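Local coordinates for periplasmic binding protein/LacI transcriptional regulator (Shewanella sp. ANA-3, PDB 5OCP) that binds L-arabinofuranose, in both its alpha and beta forms, in the periplasm and probably delivers it to an ABC transporter for uptake, at residues S105-E110 against G136-I141; S12-S17 against I86-I91. All coordinates share one frame; numbering follows the deposited sequence.

Contact 1. Residues S105-E110 against G136-I141; sequences SDFSEE and GATAAI
Phe107 lies with one ring face over Ala139, so that two helix starts, those of 107-121 and 138-151, meet through an aromatic ring and an alanine. Helix 107-121 follows strand 101-104 of the parallel sheet and runs on toward strand 126-132 of the second sheet, after which helix 138-151 begins; the contact thus sits where the chain passes from one lobe of the two-lobed periplasmic binding protein to the other. Ala139 CA stands 3.6 Å from the centroid of the Phe107 ring and 7° off its normal, a CH-pi contact placed almost exactly over the centre. The methyl of Ala139 shares that face but sits toward the rim, with CB 3.6 Å from Phe107 CE1. The ring rests on the CA of Ala139, and the CA atoms of Phe107 and Ala139 are 5.8 Å apart. The ring reaches this place with CG anti to its own carbonyl carbon (chi1 -63°). Thr138 completes the contact from an oblique direction: its CG2 touches Phe107 CD2 at 3.7 Å, the two side chains crossing at roughly a right angle. Its branches divide the work, the methyl going to the ring while OG1 bonds Glu67. At the start of helix 107-121, Asp106 is the N-cap, Glu109 N donating to Asp106 OD1 over 3.0 Å from well above the carboxylate plane. Ser105 OG gives its proton to Glu110 OE2 at 2.8 Å, and the other oxygen of that buried carboxylate pairs with Arg143 of the sugar pocket. No hydrogen bond joins the two segments: the join is apolar, and Thr138 OG1 and the Glu110 carboxylate find their partners outside it. Ala139 also lines the pocket, its side chain about 4 Å from the bound arabinofuranose, and the ring probably helps to fix its position.

Contact 2. Residues S12-S17 against I86-I91; sequences SGWRTS and IVDRNI. With FUB (beta-L-arabinofuranose), chain J; AHR (alpha-L-arabinofuranose), chain I.
Arg15 grips Asp88 on one wall of the sugar-binding cleft of this periplasmic binding protein, a fold of two alpha/beta domains closing on the ligand; helix 13-29 supplies the arginine and the loop leaving strand 84-87 the aspartate, both at the C-terminal ends of strands of one parallel sheet. Arg15 CB lies 3.8 Å from O1 of beta-L-arabinofuranose. Beyond CG the chain bends at chi2 and again at chi3, which swings the guanidinium round toward Asp88. Arg15 NE pairs with Glu11 and also lies 3.8 Å from O1 of the beta anomer, while CZ is 3.2 Å from Asp88 OD2. NH1 and NH2 both donate to that single oxygen, Asp88 OD2, at 2.8 and 2.7 Å: NH1 on its anti side, NH2 on its syn side. The oxygen is in the guanidinium plane, although that plane and the carboxylate are turned 35° apart. NH1 also bonds Gln7, and NH2 reaches O4 of either anomer at 3.2 Å. One guanidinium face is overlaid near its rim by Trp14 CZ3, whose indole also touches C5 of the sugar and is held through NE1 by Leu243 O. Over one face of the Arg89 guanidinium stands Arg15 NH2; the two cations converge on O4, and the carboxylates of Asp88 and Glu11 probably offset their charge. Ser12 is the N-cap of helix 13-29, OG accepting from Arg15 N, and lies within hydrogen-bonding distance of O2. Asp88 OD1 comes 2.6 Å from sugar O5, to which Arg89 NE donates a nearly straight bond (164°) within its guanidinium plane.

In the fold
The centres of contacts 1 and 2 lie about 11 Å apart, and both border the arabinofuranose. Contact 2 supplies five of the twelve pocket residues, contact 1 just Ala139; Arg143 and Asn195 add further hydrogen bonds to the sugar. The two contacts also touch directly. Thr138 OG1 is 2.9 Å from Asn90 N, a probable hydrogen bond that ties the start of helix 138-151, which leads on from the second sheet, to the loop after strand 84-87 of the first, crossing between the lobes beside the sugar. Phe107 CZ packs against Asp88 O at 3.4 Å, and Ala137 CB against Arg89 NH1 at 3.7 Å. Both segments of contact 2 precede those of contact 1 in sequence.

Contact 1. Residues S105-E110 against G136-I141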
loop_
_atom_site.group_PDB
_atom_site.type_symbol
_atom_site.label_atom_id
_atom_site.label_comp_id
_atom_site.label_asym_id
_atom_site.label_seq_id
_atom_site.Cartn_x
_atom_site.Cartn_y
_atom_site.Cartn_z
ATOM N N SER A 105 -6.464 3.437 -4.882
ATOM C CA SER A 105 -5.588 4.187 -5.776
ATOM C C SER A 105 -5.270 3.342 -6.990
ATOM O O SER A 105 -5.621 2.135 -7.078
ATOM C CB SER A 105 -4.287 4.581 -5.047
ATOM O OG SER A 105 -3.621 3.340 -4.734
ATOM N N ASP A 106 -4.702 3.991 -8.003
ATOM C CA ASP A 106 -4.240 3.316 -9.205
ATOM C C ASP A 106 -2.735 2.956 -8.998
ATOM O O ASP A 106 -1.832 3.761 -9.184
ATOM C CB ASP A 106 -4.448 4.166 -10.445
ATOM C CG ASP A 106 -3.997 3.449 -11.739
ATOM O OD1 ASP A 106 -3.226 2.456 -11.703
ATOM O OD2 ASP A 106 -4.332 3.998 -12.827
ATOM N N PHE A 107 -2.528 1.710 -8.585
ATOM C CA PHE A 107 -1.185 1.223 -8.300
ATOM C C PHE A 107 -0.266 1.282 -9.518
ATOM O O PHE A 107 0.910 1.544 -9.370
ATOM C CB PHE A 107 -1.236 -0.242 -7.802
ATOM C CG PHE A 107 -1.970 -0.444 -6.529
ATOM C CD1 PHE A 107 -1.519 0.160 -5.350
ATOM C CD2 PHE A 107 -3.019 -1.334 -6.460
ATOM C CE1 PHE A 107 -2.148 -0.068 -4.149
ATOM C CE2 PHE A 107 -3.671 -1.581 -5.260
ATOM C CZ PHE A 107 -3.255 -0.917 -4.114
ATOM N N SER A 108 -0.807 1.005 -10.732
ATOM C CA SER A 108 0.014 1.120 -11.984
ATOM C C SER A 108 0.446 2.547 -12.222
ATOM O O SER A 108 1.606 2.788 -12.521
ATOM C CB SER A 108 -0.755 0.619 -13.225
ATOM O OG SER A 108 -1.041 -0.724 -13.052
ATOM N N GLU A 109 -0.421 3.513 -11.863
ATOM C CA GLU A 109 -0.096 4.923 -11.987
ATOM C C GLU A 109 0.995 5.308 -10.975
ATOM O O GLU A 109 1.913 6.069 -11.301
ATOM C CB GLU A 109 -1.326 5.828 -11.818
ATOM C CG GLU A 109 -0.975 7.290 -11.897
ATOM C CD GLU A 109 -2.188 8.245 -11.754
ATOM O OE1 GLU A 109 -3.369 7.836 -12.007
ATOM O OE2 GLU A 109 -1.961 9.436 -11.400
ATOM N N GLU A 110 0.915 4.738 -9.770
ATOM C CA GLU A 110 1.937 4.994 -8.736
ATOM C C GLU A 110 3.303 4.534 -9.265
ATOM O O GLU A 110 4.290 5.288 -9.227
ATOM C CB GLU A 110 1.633 4.283 -7.435
ATOM C CG GLU A 110 0.418 4.819 -6.709
ATOM C CD GLU A 110 -0.084 3.915 -5.596
ATOM O OE1 GLU A 110 0.409 2.810 -5.316
ATOM O OE2 GLU A 110 -1.046 4.319 -4.968
ATOM N N GLY A 136 1.191 -12.109 -5.075
ATOM C CA GLY A 136 -0.231 -12.053 -5.267
ATOM C C GLY A 136 -0.937 -10.793 -4.846
ATOM O O GLY A 136 -2.163 -10.696 -4.965
ATOM N N ALA A 137 -0.188 -9.796 -4.306
ATOM C CA ALA A 137 -0.840 -8.538 -3.847
ATOM C C ALA A 137 -0.997 -7.635 -5.030
ATOM O O ALA A 137 -0.037 -7.362 -5.738
ATOM C CB ALA A 137 0.014 -7.819 -2.807
ATOM N N THR A 138 -2.201 -7.096 -5.179
ATOM C CA THR A 138 -2.450 -6.174 -6.291
ATOM C C THR A 138 -1.424 -5.049 -6.320
ATOM O O THR A 138 -1.012 -4.620 -7.373
ATOM C CB THR A 138 -3.872 -5.584 -6.188
ATOM O OG1 THR A 138 -4.800 -6.657 -6.014
ATOM C CG2 THR A 138 -4.195 -4.774 -7.367
ATOM N N ALA A 139 -1.097 -4.537 -5.139
ATOM C CA ALA A 139 -0.171 -3.403 -5.035
ATOM C C ALA A 139 1.214 -3.721 -5.636
ATOM O O ALA A 139 1.795 -2.875 -6.332
ATOM C CB ALA A 139 -0.048 -2.925 -3.628
ATOM N N ALA A 140 1.703 -4.937 -5.425
ATOM C CA ALA A 140 3.004 -5.353 -5.986
ATOM C C ALA A 140 2.926 -5.602 -7.499
ATOM O O ALA A 140 3.721 -5.117 -8.263
ATOM C CB ALA A 140 3.510 -6.604 -5.286
ATOM N N ILE A 141 1.941 -6.363 -7.894
ATOM C CA ILE A 141 1.786 -6.690 -9.316
ATOM C C ILE A 141 1.671 -5.421 -10.162
ATOM O O ILE A 141 2.319 -5.227 -11.198
ATOM C CB ILE A 141 0.526 -7.561 -9.453
ATOM C CG1 ILE A 141 0.710 -8.922 -8.761
ATOM C CG2 ILE A 141 0.164 -7.752 -10.890
ATOM C CD1 ILE A 141 -0.623 -9.590 -8.491
#

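Contact 2. Residues S12-S17 against I86-I91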
loop_
_atom_site.group_PDB
_atom_site.type_symbol
_atom_site.label_atom_id
_atom_site.label_comp_id
_atom_site.label_asym_id
_atom_site.label_seq_id
_atom_site.Cartn_x
_atom_site.Cartn_y
_atom_site.Cartn_z
ATOM N N SER A 12 3.239 -3.210 7.592
ATOM C CA SER A 12 3.923 -1.943 7.338
ATOM C C SER A 12 3.257 -0.934 8.240
ATOM O O SER A 12 2.063 -1.023 8.573
ATOM C CB SER A 12 3.848 -1.495 5.818
ATOM O OG SER A 12 2.487 -1.198 5.523
ATOM N N GLY A 13 4.013 0.102 8.542
ATOM C CA GLY A 13 3.468 1.280 9.101
ATOM C C GLY A 13 2.366 1.935 8.295
ATOM O O GLY A 13 1.362 2.461 8.895
ATOM N N TRP A 14 2.436 1.883 6.973
ATOM C CA TRP A 14 1.296 2.306 6.181
ATOM C C TRP A 14 -0.004 1.548 6.545
ATOM O O TRP A 14 -1.074 2.172 6.809
ATOM C CB TRP A 14 1.540 2.258 4.645
ATOM C CG TRP A 14 0.335 2.808 3.959
ATOM C CD1 TRP A 14 0.095 4.181 3.668
ATOM C CD2 TRP A 14 -0.853 2.137 3.535
ATOM N NE1 TRP A 14 -1.148 4.324 3.090
ATOM C CE2 TRP A 14 -1.772 3.126 3.063
ATOM C CE3 TRP A 14 -1.293 0.810 3.566
ATOM C CZ2 TRP A 14 -3.014 2.785 2.547
ATOM C CZ3 TRP A 14 -2.504 0.487 3.041
ATOM C CH2 TRP A 14 -3.369 1.466 2.563
ATOM N N ARG A 15 0.095 0.223 6.600
ATOM C CA ARG A 15 -1.062 -0.572 6.894
ATOM C C ARG A 15 -1.675 -0.248 8.236
ATOM O O ARG A 15 -2.913 -0.204 8.391
ATOM C CB ARG A 15 -0.671 -2.028 6.825
ATOM C CG ARG A 15 -1.730 -2.995 7.263
ATOM C CD ARG A 15 -2.795 -3.314 6.278
ATOM N NE ARG A 15 -2.291 -3.570 4.914
ATOM C CZ ARG A 15 -3.044 -3.410 3.805
ATOM N NH1 ARG A 15 -4.282 -3.080 3.908
ATOM N NH2 ARG A 15 -2.503 -3.470 2.568
ATOM N N THR A 16 -0.826 -0.081 9.259
ATOM C CA THR A 16 -1.384 0.241 10.590
ATOM C C THR A 16 -1.964 1.632 10.587
ATOM O O THR A 16 -3.061 1.872 11.232
ATOM C CB THR A 16 -0.336 0.059 11.699
ATOM O OG1 THR A 16 0.799 0.800 11.391
ATOM C CG2 THR A 16 0.142 -1.369 11.782
ATOM N N SER A 17 -1.381 2.562 9.836
ATOM C CA SER A 17 -1.983 3.881 9.650
ATOM C C SER A 17 -3.358 3.850 8.976
ATOM O O SER A 17 -4.309 4.610 9.348
ATOM C CB SER A 17 -1.021 4.864 8.923
ATOM O OG SER A 17 -1.038 4.680 7.486
ATOM N N ILE A 86 -14.860 -3.317 -1.551
ATOM C CA ILE A 86 -13.473 -3.687 -1.550
ATOM C C ILE A 86 -12.674 -2.435 -1.440
ATOM O O ILE A 86 -12.989 -1.429 -2.083
ATOM C CB ILE A 86 -13.130 -4.394 -2.891
ATOM C CG1 ILE A 86 -14.030 -5.588 -3.172
ATOM C CG2 ILE A 86 -11.660 -4.800 -2.956
ATOM C CD1 ILE A 86 -13.982 -6.663 -2.085
ATOM N N VAL A 87 -11.588 -2.438 -0.642
ATOM C CA VAL A 87 -10.719 -1.301 -0.493
ATOM C C VAL A 87 -9.239 -1.740 -0.630
ATOM O O VAL A 87 -8.877 -2.858 -0.326
ATOM C CB VAL A 87 -10.857 -0.584 0.842
ATOM C CG1 VAL A 87 -12.258 0.034 0.931
ATOM C CG2 VAL A 87 -10.606 -1.507 2.021
ATOM N N ASP A 88 -8.453 -0.820 -1.133
ATOM C CA ASP A 88 -6.985 -0.933 -1.149
ATOM C C ASP A 88 -6.599 -1.867 -2.262
ATOM O O ASP A 88 -6.499 -1.403 -3.421
ATOM C CB ASP A 88 -6.452 -1.217 0.271
ATOM C CG ASP A 88 -5.001 -1.747 0.270
ATOM O OD1 ASP A 88 -4.222 -1.379 -0.662
ATOM O OD2 ASP A 88 -4.642 -2.591 1.159
ATOM N N ARG A 89 -6.448 -3.155 -2.011
ATOM C CA ARG A 89 -6.107 -4.112 -3.057
ATOM C C ARG A 89 -7.360 -4.553 -3.816
ATOM O O ARG A 89 -8.454 -3.935 -3.677
ATOM C CB ARG A 89 -5.279 -5.269 -2.507
ATOM C CG ARG A 89 -4.029 -4.776 -1.799
ATOM C CD ARG A 89 -3.228 -5.925 -1.199
ATOM N NE ARG A 89 -2.045 -5.385 -0.459
ATOM C CZ ARG A 89 -1.263 -6.144 0.320
ATOM N NH1 ARG A 89 -1.500 -7.429 0.517
ATOM N NH2 ARG A 89 -0.269 -5.573 1.026
ATOM N N ASN A 90 -7.157 -5.498 -4.701
ATOM C CA ASN A 90 -8.270 -5.923 -5.573
ATOM C C ASN A 90 -8.534 -7.402 -5.388
ATOM O O ASN A 90 -7.725 -8.198 -4.915
ATOM C CB ASN A 90 -7.978 -5.642 -7.063
ATOM C CG ASN A 90 -9.236 -5.525 -7.936
ATOM O OD1 ASN A 90 -10.354 -5.462 -7.435
ATOM N ND2 ASN A 90 -9.042 -5.595 -9.249
ATOM N N ILE A 91 -9.690 -7.817 -5.887
ATOM C CA ILE A 91 -10.071 -9.227 -5.963
ATOM C C ILE A 91 -10.247 -9.574 -7.451
ATOM O O ILE A 91 -10.493 -8.679 -8.265
ATOM C CB ILE A 91 -11.354 -9.499 -5.163
ATOM C CG1 ILE A 91 -12.539 -8.779 -5.778
ATOM C CG2 ILE A 91 -11.172 -9.151 -3.680
ATOM C CD1 ILE A 91 -13.897 -9.088 -5.140
HETATM O O5 FUB J . -1.867 -2.391 -0.437
HETATM C C5 FUB J . -1.092 -1.296 -0.059
HETATM C C4 FUB J . 0.314 -1.741 0.309
HETATM O O4 FUB J . 0.303 -2.770 1.269
HETATM C C3 FUB J . 1.157 -0.581 0.861
HETATM O O3 FUB J . 1.694 0.122 -0.216
HETATM C C2 FUB J . 2.177 -1.358 1.686
HETATM O O2 FUB J . 2.782 -0.614 2.717
HETATM C C1 FUB J . 1.436 -2.614 2.144
HETATM O O1 FUB J . 0.936 -2.356 3.363
HETATM O O5 AHR I . -1.868 -2.392 -0.437
HETATM C C5 AHR I . -1.095 -1.293 -0.064
HETATM C C4 AHR I . 0.310 -1.735 0.299
HETATM O O4 AHR I . 0.289 -2.752 1.272
HETATM C C3 AHR I . 1.154 -0.568 0.846
HETATM O O3 AHR I . 1.705 0.123 -0.228
HETATM C C2 AHR I . 2.120 -1.347 1.722
HETATM O O2 AHR I . 2.771 -0.616 2.719
HETATM C C1 AHR I . 1.150 -2.337 2.342
HETATM O O1 AHR I . 1.835 -3.390 2.795
#